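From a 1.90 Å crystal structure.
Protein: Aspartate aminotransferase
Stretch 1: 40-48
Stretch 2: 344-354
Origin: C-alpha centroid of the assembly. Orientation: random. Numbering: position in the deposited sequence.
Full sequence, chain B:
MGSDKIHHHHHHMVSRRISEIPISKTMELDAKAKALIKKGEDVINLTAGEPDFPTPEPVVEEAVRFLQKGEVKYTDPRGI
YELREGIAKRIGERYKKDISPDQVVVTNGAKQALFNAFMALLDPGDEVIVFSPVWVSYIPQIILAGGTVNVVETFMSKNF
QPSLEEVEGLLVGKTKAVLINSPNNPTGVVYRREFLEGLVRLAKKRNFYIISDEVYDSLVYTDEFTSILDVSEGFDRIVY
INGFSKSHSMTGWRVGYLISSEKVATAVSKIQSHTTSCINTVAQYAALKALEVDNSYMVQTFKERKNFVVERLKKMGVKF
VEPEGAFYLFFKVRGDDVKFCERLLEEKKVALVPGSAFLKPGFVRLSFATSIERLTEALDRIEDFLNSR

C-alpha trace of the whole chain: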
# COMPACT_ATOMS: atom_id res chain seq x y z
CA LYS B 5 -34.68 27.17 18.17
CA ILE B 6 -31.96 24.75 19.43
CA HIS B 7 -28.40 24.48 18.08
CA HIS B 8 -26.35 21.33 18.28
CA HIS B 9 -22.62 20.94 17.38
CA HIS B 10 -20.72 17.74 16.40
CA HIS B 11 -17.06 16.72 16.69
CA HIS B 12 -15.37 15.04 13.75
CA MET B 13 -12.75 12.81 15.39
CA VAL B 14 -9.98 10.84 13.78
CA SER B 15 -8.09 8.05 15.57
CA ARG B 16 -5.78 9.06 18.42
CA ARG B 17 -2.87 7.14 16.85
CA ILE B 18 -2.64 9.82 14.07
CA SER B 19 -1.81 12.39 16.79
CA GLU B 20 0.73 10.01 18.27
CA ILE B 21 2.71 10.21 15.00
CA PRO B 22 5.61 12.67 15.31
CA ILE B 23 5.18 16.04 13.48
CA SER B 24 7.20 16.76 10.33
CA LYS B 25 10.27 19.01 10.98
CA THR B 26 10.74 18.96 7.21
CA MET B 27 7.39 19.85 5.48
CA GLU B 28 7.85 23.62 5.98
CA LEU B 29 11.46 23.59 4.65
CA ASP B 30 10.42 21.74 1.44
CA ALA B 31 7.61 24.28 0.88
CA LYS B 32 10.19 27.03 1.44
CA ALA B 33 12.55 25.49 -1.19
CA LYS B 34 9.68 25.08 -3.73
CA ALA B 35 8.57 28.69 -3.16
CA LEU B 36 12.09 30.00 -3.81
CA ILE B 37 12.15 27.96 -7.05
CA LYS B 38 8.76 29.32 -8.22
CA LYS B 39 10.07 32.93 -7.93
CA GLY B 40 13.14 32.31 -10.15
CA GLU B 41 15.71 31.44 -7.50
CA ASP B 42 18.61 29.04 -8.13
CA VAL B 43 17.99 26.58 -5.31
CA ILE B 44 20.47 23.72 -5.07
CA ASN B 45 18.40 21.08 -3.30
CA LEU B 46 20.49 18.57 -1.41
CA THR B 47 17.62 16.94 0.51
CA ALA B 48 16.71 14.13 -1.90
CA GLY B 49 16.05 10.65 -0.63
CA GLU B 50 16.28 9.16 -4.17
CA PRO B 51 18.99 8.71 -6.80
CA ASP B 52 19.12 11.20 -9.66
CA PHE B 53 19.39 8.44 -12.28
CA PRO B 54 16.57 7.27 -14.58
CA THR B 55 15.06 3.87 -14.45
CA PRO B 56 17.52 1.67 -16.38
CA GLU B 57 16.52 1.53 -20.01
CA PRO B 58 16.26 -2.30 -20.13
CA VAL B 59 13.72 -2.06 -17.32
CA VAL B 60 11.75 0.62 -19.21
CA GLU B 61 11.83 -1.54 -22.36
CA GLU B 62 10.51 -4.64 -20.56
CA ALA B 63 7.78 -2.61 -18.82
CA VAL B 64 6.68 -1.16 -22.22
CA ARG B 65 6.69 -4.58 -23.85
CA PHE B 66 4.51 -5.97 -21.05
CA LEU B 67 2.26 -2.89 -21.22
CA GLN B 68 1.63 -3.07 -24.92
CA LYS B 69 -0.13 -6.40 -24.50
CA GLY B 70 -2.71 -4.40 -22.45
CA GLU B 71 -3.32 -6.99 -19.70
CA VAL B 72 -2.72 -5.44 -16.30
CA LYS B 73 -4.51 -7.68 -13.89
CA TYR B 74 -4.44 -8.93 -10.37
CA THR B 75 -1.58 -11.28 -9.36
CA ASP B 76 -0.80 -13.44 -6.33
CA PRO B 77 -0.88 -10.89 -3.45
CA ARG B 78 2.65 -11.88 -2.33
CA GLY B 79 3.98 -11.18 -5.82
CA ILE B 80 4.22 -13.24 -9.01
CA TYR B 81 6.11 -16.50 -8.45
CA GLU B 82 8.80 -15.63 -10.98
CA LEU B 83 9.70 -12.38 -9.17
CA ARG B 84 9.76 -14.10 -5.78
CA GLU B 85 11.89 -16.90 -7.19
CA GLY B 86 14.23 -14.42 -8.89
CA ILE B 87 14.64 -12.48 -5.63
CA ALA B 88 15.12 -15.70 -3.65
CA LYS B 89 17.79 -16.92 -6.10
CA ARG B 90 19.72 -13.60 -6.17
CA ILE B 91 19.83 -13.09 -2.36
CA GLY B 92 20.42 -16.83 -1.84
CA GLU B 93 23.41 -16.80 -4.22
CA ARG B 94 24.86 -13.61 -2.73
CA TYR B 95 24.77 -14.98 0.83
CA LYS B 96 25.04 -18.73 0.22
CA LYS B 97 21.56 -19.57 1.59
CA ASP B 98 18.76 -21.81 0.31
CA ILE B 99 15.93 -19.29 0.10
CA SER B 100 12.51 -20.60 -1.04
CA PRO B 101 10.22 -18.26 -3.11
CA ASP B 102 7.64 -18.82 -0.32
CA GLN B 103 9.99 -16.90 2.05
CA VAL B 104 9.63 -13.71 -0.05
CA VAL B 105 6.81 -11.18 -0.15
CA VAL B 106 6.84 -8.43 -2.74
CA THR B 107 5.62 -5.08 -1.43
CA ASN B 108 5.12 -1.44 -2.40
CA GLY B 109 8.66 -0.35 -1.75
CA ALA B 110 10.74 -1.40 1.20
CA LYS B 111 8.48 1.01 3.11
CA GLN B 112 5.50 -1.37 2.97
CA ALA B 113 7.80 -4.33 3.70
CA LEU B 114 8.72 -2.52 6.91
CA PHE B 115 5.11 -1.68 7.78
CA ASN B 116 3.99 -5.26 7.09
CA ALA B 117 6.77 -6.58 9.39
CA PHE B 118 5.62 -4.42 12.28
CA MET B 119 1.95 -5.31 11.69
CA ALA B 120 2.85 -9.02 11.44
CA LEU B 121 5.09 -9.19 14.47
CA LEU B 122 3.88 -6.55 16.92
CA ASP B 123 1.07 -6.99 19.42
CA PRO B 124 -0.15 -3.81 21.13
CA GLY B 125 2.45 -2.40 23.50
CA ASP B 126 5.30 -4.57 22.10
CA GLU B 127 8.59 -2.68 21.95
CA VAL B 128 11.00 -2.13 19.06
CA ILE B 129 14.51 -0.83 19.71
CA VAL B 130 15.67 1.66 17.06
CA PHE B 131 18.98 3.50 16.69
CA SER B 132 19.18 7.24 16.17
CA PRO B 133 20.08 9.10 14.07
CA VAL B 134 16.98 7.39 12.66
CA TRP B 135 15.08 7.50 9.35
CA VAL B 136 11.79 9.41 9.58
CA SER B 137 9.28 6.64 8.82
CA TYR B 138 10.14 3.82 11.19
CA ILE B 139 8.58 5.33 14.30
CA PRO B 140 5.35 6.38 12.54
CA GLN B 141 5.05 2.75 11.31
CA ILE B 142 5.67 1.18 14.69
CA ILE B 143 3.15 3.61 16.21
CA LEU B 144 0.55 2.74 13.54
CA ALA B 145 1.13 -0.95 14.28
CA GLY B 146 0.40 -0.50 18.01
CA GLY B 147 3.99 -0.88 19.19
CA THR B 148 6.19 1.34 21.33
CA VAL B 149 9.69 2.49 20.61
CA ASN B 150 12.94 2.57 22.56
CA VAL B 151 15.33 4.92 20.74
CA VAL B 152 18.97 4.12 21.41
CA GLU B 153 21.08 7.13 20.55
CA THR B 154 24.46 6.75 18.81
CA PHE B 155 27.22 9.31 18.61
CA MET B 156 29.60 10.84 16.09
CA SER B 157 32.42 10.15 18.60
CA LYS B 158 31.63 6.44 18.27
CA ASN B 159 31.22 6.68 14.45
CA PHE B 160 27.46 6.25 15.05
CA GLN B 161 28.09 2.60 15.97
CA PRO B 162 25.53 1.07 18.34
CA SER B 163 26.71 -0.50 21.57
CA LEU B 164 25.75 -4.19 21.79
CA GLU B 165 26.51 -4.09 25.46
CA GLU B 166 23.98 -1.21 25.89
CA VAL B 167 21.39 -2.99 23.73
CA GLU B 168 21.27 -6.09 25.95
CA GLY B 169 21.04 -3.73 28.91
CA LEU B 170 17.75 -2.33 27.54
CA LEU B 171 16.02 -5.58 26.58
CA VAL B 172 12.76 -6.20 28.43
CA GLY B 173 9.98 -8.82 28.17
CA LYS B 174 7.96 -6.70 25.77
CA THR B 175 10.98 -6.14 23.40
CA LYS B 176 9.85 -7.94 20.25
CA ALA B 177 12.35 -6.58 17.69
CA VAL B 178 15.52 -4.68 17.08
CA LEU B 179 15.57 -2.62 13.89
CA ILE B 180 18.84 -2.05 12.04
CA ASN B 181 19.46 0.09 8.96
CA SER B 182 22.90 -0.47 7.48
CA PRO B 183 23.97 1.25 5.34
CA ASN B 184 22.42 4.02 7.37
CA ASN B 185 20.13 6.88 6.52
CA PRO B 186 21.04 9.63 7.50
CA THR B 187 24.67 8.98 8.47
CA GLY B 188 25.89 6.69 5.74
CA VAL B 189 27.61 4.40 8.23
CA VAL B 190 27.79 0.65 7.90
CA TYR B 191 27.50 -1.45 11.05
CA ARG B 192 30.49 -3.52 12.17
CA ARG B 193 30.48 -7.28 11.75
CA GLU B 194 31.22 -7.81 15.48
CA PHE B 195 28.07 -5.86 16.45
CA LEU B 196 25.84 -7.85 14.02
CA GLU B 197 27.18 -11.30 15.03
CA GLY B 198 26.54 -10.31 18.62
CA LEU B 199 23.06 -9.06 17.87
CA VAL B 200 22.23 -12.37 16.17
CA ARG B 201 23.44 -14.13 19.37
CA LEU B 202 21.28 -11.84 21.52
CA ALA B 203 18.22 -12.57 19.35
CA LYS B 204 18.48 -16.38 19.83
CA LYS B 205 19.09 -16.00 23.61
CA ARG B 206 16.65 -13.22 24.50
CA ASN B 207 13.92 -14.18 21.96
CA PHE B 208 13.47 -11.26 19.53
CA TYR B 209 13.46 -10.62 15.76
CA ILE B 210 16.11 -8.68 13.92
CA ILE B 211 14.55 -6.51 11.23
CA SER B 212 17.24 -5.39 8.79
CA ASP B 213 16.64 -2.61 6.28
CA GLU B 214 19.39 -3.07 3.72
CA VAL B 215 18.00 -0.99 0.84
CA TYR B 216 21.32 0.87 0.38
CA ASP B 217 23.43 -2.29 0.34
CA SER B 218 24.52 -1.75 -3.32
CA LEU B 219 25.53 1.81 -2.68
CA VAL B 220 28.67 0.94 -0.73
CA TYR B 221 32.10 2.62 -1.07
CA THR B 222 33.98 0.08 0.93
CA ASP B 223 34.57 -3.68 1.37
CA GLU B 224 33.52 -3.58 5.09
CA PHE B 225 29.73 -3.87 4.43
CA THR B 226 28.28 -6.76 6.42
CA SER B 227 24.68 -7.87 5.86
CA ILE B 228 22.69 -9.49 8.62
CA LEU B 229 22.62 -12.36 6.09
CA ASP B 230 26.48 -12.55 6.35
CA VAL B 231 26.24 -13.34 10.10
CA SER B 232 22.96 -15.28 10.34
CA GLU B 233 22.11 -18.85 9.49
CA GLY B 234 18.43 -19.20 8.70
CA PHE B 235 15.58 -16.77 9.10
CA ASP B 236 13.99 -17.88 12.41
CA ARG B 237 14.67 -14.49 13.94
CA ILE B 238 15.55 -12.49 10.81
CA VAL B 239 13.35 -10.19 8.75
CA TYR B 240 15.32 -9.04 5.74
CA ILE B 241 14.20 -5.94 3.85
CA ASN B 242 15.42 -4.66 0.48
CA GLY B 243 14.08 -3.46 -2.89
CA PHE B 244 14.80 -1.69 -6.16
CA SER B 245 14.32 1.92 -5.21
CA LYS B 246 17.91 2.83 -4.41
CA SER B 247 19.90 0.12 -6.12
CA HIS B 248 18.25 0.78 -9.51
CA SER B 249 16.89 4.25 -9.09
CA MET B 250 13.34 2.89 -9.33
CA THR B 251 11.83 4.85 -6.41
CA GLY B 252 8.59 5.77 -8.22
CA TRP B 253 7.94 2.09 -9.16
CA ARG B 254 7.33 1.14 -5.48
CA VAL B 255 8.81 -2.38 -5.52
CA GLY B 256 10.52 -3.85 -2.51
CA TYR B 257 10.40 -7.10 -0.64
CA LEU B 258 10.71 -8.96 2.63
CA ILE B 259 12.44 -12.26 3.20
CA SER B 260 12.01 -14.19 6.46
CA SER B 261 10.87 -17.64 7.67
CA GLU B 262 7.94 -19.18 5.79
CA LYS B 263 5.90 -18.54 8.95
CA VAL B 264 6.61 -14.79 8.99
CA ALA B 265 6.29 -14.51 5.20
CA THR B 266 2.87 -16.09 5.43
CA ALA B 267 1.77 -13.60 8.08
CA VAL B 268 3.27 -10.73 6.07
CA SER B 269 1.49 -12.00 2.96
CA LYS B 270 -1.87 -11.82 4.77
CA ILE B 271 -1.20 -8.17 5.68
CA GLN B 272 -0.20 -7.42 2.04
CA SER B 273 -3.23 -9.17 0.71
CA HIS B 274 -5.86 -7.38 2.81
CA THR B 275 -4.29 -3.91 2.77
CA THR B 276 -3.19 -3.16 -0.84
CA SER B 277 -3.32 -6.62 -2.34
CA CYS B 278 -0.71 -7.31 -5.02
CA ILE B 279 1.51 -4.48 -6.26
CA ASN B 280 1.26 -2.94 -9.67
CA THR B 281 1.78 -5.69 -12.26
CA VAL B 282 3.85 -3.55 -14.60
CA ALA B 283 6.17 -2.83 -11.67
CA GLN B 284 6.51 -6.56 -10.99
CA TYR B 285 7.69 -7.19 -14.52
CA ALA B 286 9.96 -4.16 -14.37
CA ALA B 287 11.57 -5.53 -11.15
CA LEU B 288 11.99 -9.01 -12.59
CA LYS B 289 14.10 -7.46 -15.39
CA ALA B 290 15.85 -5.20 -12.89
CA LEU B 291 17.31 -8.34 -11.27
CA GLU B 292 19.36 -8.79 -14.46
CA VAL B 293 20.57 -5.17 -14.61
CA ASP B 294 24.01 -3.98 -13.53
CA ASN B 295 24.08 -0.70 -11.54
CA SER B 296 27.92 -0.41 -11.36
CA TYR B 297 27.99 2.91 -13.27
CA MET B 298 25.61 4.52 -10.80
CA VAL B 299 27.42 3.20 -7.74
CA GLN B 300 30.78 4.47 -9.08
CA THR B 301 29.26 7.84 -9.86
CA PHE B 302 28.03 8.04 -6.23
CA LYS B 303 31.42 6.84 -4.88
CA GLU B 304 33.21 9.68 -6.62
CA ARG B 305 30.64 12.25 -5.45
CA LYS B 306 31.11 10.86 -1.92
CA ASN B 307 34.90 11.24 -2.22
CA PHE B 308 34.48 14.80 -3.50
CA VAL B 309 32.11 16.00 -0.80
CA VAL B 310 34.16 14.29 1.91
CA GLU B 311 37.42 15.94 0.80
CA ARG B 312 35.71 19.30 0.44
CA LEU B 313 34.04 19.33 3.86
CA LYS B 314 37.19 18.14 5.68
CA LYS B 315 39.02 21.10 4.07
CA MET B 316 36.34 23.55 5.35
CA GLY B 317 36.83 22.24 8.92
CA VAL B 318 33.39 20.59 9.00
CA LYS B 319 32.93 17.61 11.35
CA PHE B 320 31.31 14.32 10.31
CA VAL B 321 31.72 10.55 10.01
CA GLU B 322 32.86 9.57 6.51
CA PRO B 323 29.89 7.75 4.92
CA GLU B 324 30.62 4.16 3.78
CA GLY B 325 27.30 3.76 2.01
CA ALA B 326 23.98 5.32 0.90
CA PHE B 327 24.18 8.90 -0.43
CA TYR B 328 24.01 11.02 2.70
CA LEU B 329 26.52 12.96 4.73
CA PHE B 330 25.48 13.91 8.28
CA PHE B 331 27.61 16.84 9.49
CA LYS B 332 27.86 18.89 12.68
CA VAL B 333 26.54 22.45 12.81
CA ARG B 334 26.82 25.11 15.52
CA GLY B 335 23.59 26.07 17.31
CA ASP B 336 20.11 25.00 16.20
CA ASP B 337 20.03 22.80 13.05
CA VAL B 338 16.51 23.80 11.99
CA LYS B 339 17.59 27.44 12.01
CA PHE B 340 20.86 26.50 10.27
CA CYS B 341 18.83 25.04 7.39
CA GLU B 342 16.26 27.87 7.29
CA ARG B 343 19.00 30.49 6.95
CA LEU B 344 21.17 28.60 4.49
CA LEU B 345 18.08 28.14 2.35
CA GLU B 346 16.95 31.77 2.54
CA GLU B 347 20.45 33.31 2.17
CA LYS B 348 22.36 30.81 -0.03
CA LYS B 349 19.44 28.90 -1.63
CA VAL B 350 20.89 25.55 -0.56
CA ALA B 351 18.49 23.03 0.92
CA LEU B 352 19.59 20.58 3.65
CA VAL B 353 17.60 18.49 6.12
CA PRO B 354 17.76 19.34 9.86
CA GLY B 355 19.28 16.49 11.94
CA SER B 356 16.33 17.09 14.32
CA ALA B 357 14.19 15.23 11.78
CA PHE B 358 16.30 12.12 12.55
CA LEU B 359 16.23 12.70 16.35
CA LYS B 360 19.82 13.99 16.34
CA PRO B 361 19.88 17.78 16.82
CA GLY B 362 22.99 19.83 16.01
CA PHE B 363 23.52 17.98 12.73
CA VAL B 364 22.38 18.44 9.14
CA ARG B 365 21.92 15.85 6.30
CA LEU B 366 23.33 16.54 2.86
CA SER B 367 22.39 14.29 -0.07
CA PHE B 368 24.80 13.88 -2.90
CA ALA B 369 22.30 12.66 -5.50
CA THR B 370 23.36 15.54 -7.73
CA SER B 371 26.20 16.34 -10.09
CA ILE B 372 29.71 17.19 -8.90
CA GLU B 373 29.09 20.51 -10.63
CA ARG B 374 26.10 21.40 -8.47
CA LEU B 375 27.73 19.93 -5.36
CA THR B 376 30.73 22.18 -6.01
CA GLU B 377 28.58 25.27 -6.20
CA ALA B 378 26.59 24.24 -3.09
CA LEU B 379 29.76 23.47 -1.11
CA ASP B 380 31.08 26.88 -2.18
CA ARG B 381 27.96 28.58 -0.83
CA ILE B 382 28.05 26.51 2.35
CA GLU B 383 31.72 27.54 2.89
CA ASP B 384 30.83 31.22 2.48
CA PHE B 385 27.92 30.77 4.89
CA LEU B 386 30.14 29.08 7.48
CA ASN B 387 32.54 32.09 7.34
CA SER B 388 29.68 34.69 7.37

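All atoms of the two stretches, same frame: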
# COMPACT_ATOMS: atom_id res chain seq x y z
N GLY B 40 11.91 32.21 -9.39
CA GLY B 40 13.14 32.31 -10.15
C GLY B 40 14.45 32.25 -9.38
O GLY B 40 15.44 32.82 -9.80
N GLU B 41 14.47 31.56 -8.25
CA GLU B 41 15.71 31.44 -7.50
C GLU B 41 16.42 30.12 -7.85
O GLU B 41 15.78 29.09 -8.16
CB GLU B 41 15.47 31.54 -5.99
CG GLU B 41 14.78 32.82 -5.55
CD GLU B 41 15.70 34.03 -5.49
OE1 GLU B 41 15.21 35.13 -5.10
OE2 GLU B 41 16.91 33.89 -5.83
N ASP B 42 17.76 30.18 -7.80
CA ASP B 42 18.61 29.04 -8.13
C ASP B 42 18.89 28.20 -6.89
O ASP B 42 19.98 28.26 -6.30
CB ASP B 42 19.93 29.50 -8.79
CG ASP B 42 20.78 28.32 -9.28
OD1 ASP B 42 20.22 27.20 -9.52
OD2 ASP B 42 22.02 28.44 -9.42
N VAL B 43 17.89 27.43 -6.49
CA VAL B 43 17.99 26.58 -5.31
C VAL B 43 18.73 25.30 -5.68
O VAL B 43 18.29 24.58 -6.58
CB VAL B 43 16.59 26.21 -4.74
CG1 VAL B 43 16.69 25.10 -3.70
CG2 VAL B 43 15.91 27.45 -4.14
N ILE B 44 19.84 25.02 -5.00
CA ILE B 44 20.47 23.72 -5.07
C ILE B 44 19.90 22.89 -3.91
O ILE B 44 20.11 23.20 -2.75
CB ILE B 44 22.02 23.81 -5.03
CG1 ILE B 44 22.54 24.78 -6.11
CG2 ILE B 44 22.64 22.43 -5.24
CD1 ILE B 44 23.94 25.31 -5.83
N ASN B 45 19.18 21.84 -4.26
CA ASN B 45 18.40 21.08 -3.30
C ASN B 45 19.13 19.79 -3.01
O ASN B 45 19.10 18.87 -3.81
CB ASN B 45 16.99 20.78 -3.84
CG ASN B 45 16.04 20.26 -2.74
OD1 ASN B 45 16.40 19.37 -1.97
ND2 ASN B 45 14.83 20.85 -2.65
N LEU B 46 19.75 19.73 -1.85
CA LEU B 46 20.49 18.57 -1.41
C LEU B 46 19.76 17.79 -0.32
O LEU B 46 20.39 17.24 0.60
CB LEU B 46 21.85 19.04 -0.90
CG LEU B 46 22.55 19.88 -1.96
CD1 LEU B 46 23.88 20.33 -1.41
CD2 LEU B 46 22.69 19.10 -3.28
N THR B 47 18.44 17.70 -0.44
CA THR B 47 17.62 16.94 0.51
C THR B 47 17.10 15.61 -0.01
O THR B 47 16.48 14.87 0.74
CB THR B 47 16.37 17.74 0.97
OG1 THR B 47 15.49 18.01 -0.13
CG2 THR B 47 16.77 19.12 1.55
N ALA B 48 17.35 15.29 -1.29
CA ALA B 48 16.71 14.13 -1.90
C ALA B 48 16.99 12.83 -1.17
O ALA B 48 18.10 12.58 -0.71
CB ALA B 48 17.10 14.00 -3.39
N LEU B 344 20.37 29.01 5.64
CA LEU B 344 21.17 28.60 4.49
C LEU B 344 20.26 28.58 3.27
O LEU B 344 20.65 29.03 2.19
CB LEU B 344 21.79 27.22 4.73
CG LEU B 344 22.66 26.65 3.61
CD1 LEU B 344 24.01 27.31 3.56
CD2 LEU B 344 22.83 25.18 3.81
N LEU B 345 19.04 28.08 3.43
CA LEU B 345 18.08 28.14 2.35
C LEU B 345 17.75 29.57 1.94
O LEU B 345 17.81 29.89 0.76
CB LEU B 345 16.80 27.40 2.70
CG LEU B 345 15.74 27.37 1.59
CD1 LEU B 345 16.26 26.67 0.30
CD2 LEU B 345 14.48 26.68 2.08
N GLU B 346 17.41 30.44 2.89
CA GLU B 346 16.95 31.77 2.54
C GLU B 346 18.11 32.64 2.01
O GLU B 346 17.89 33.44 1.12
CB GLU B 346 16.17 32.42 3.70
CG GLU B 346 17.01 33.15 4.76
CD GLU B 346 16.31 33.40 6.14
OE1 GLU B 346 16.99 33.96 7.04
OE2 GLU B 346 15.11 33.02 6.34
N GLU B 347 19.32 32.44 2.50
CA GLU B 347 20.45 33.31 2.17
C GLU B 347 21.28 32.78 0.97
O GLU B 347 21.72 33.55 0.12
CB GLU B 347 21.36 33.54 3.40
CG GLU B 347 20.65 34.19 4.61
CD GLU B 347 21.52 34.35 5.87
OE1 GLU B 347 22.78 34.32 5.75
OE2 GLU B 347 20.96 34.52 6.99
N LYS B 348 21.49 31.46 0.95
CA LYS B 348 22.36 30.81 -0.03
C LYS B 348 21.60 29.94 -1.02
O LYS B 348 22.19 29.47 -1.99
CB LYS B 348 23.43 29.94 0.66
CG LYS B 348 24.50 30.71 1.48
CD LYS B 348 25.19 31.82 0.69
CE LYS B 348 26.21 32.51 1.53
NZ LYS B 348 27.01 33.47 0.73
N LYS B 349 20.30 29.74 -0.79
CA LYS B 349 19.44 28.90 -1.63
C LYS B 349 20.04 27.51 -1.81
O LYS B 349 20.04 26.93 -2.92
CB LYS B 349 19.11 29.57 -2.97
CG LYS B 349 19.11 31.11 -2.98
CD LYS B 349 17.89 31.73 -2.36
CE LYS B 349 17.90 33.24 -2.54
NZ LYS B 349 18.64 34.00 -1.49
N VAL B 350 20.55 26.97 -0.69
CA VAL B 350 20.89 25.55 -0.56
C VAL B 350 19.99 24.91 0.47
O VAL B 350 19.86 25.41 1.61
CB VAL B 350 22.37 25.33 -0.15
CG1 VAL B 350 22.67 23.82 -0.08
CG2 VAL B 350 23.30 26.05 -1.11
N ALA B 351 19.38 23.80 0.08
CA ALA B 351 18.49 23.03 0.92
C ALA B 351 19.13 21.77 1.53
O ALA B 351 19.55 20.85 0.82
CB ALA B 351 17.23 22.68 0.16
N LEU B 352 19.20 21.75 2.87
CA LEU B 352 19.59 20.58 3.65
C LEU B 352 18.46 20.18 4.62
O LEU B 352 17.48 20.91 4.81
CB LEU B 352 20.88 20.84 4.41
CG LEU B 352 22.08 21.39 3.62
CD1 LEU B 352 23.20 21.89 4.52
CD2 LEU B 352 22.62 20.37 2.69
N VAL B 353 18.60 19.01 5.21
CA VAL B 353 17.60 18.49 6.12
C VAL B 353 18.12 18.61 7.56
O VAL B 353 19.16 18.09 7.87
CB VAL B 353 17.30 17.03 5.82
CG1 VAL B 353 16.15 16.56 6.69
CG2 VAL B 353 16.96 16.84 4.32
N PRO B 354 17.37 19.27 8.45
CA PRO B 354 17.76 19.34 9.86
C PRO B 354 17.93 17.94 10.49
O PRO B 354 17.04 17.11 10.34
CB PRO B 354 16.60 20.09 10.50
CG PRO B 354 16.02 20.87 9.36
CD PRO B 354 16.11 19.99 8.17

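Three backbone hydrogen bonds set the register of this short parallel pairing, in which Ile-44 lies beside Val-350 and Asn-45 beside Ala-351. Ile-44 N donates to Lys-349 O (2.8 Å), Ala-351 N to Ile-44 O (3.0 Å), and Leu-46 N to Ala-351 O (2.9 Å). Ile-44 therefore uses both its amide and its carbonyl on this partner, as a parallel ladder requires. Two CA-H...O contacts reinforce the same acceptors: Val-43 CA lies 3.2 Å from Lys-349 O, and Val-350 CA 3.3 Å from Ile-44 O.

The helix ends just before the pairing. Lys-349 leaves helical geometry with positive phi, and its carbonyl becomes the first acceptor of the ladder. Its side chain bends back, so that Lys-349 NZ donates to Glu-346 O at 2.8 Å, while Lys-349 CE passes 3.5 Å from Glu-41 OE2. The long aliphatic chain suits this partly exposed place: it covers the loop with methylenes and still finds an acceptor for its charged end.

Apolar packing fills the rest. Ile-44 and Val-350 share one face of the sheet, both buried and beta-branched, a shape well suited to strands. Leu-46 CD1 meets Val-350 CG1 at 3.9 Å, and Leu-46 CB meets Leu-352 CD2 at 3.9 Å; the CA-to-CB bond of Leu-352 points away, but the end of its side chain comes nearer.

On the other face, small Ala-351 lies under Asn-45 and Thr-47, with Asn-45 CG and Thr-47 CG2 at 4.0 and 3.8 Å from Ala-351 CB. Asn-45 OD1 accepts from Thr-47 N (3.0 Å) and, in a very short bond, from Thr-47 OG1 (2.5 Å). In the p rotamer Thr-47 holds OG1 on Asn-45 OD1 while its carbon side meets the partner: Thr-47 CB packs 3.5 Å from Val-353 CG2. Together the stretches bury 530 Å².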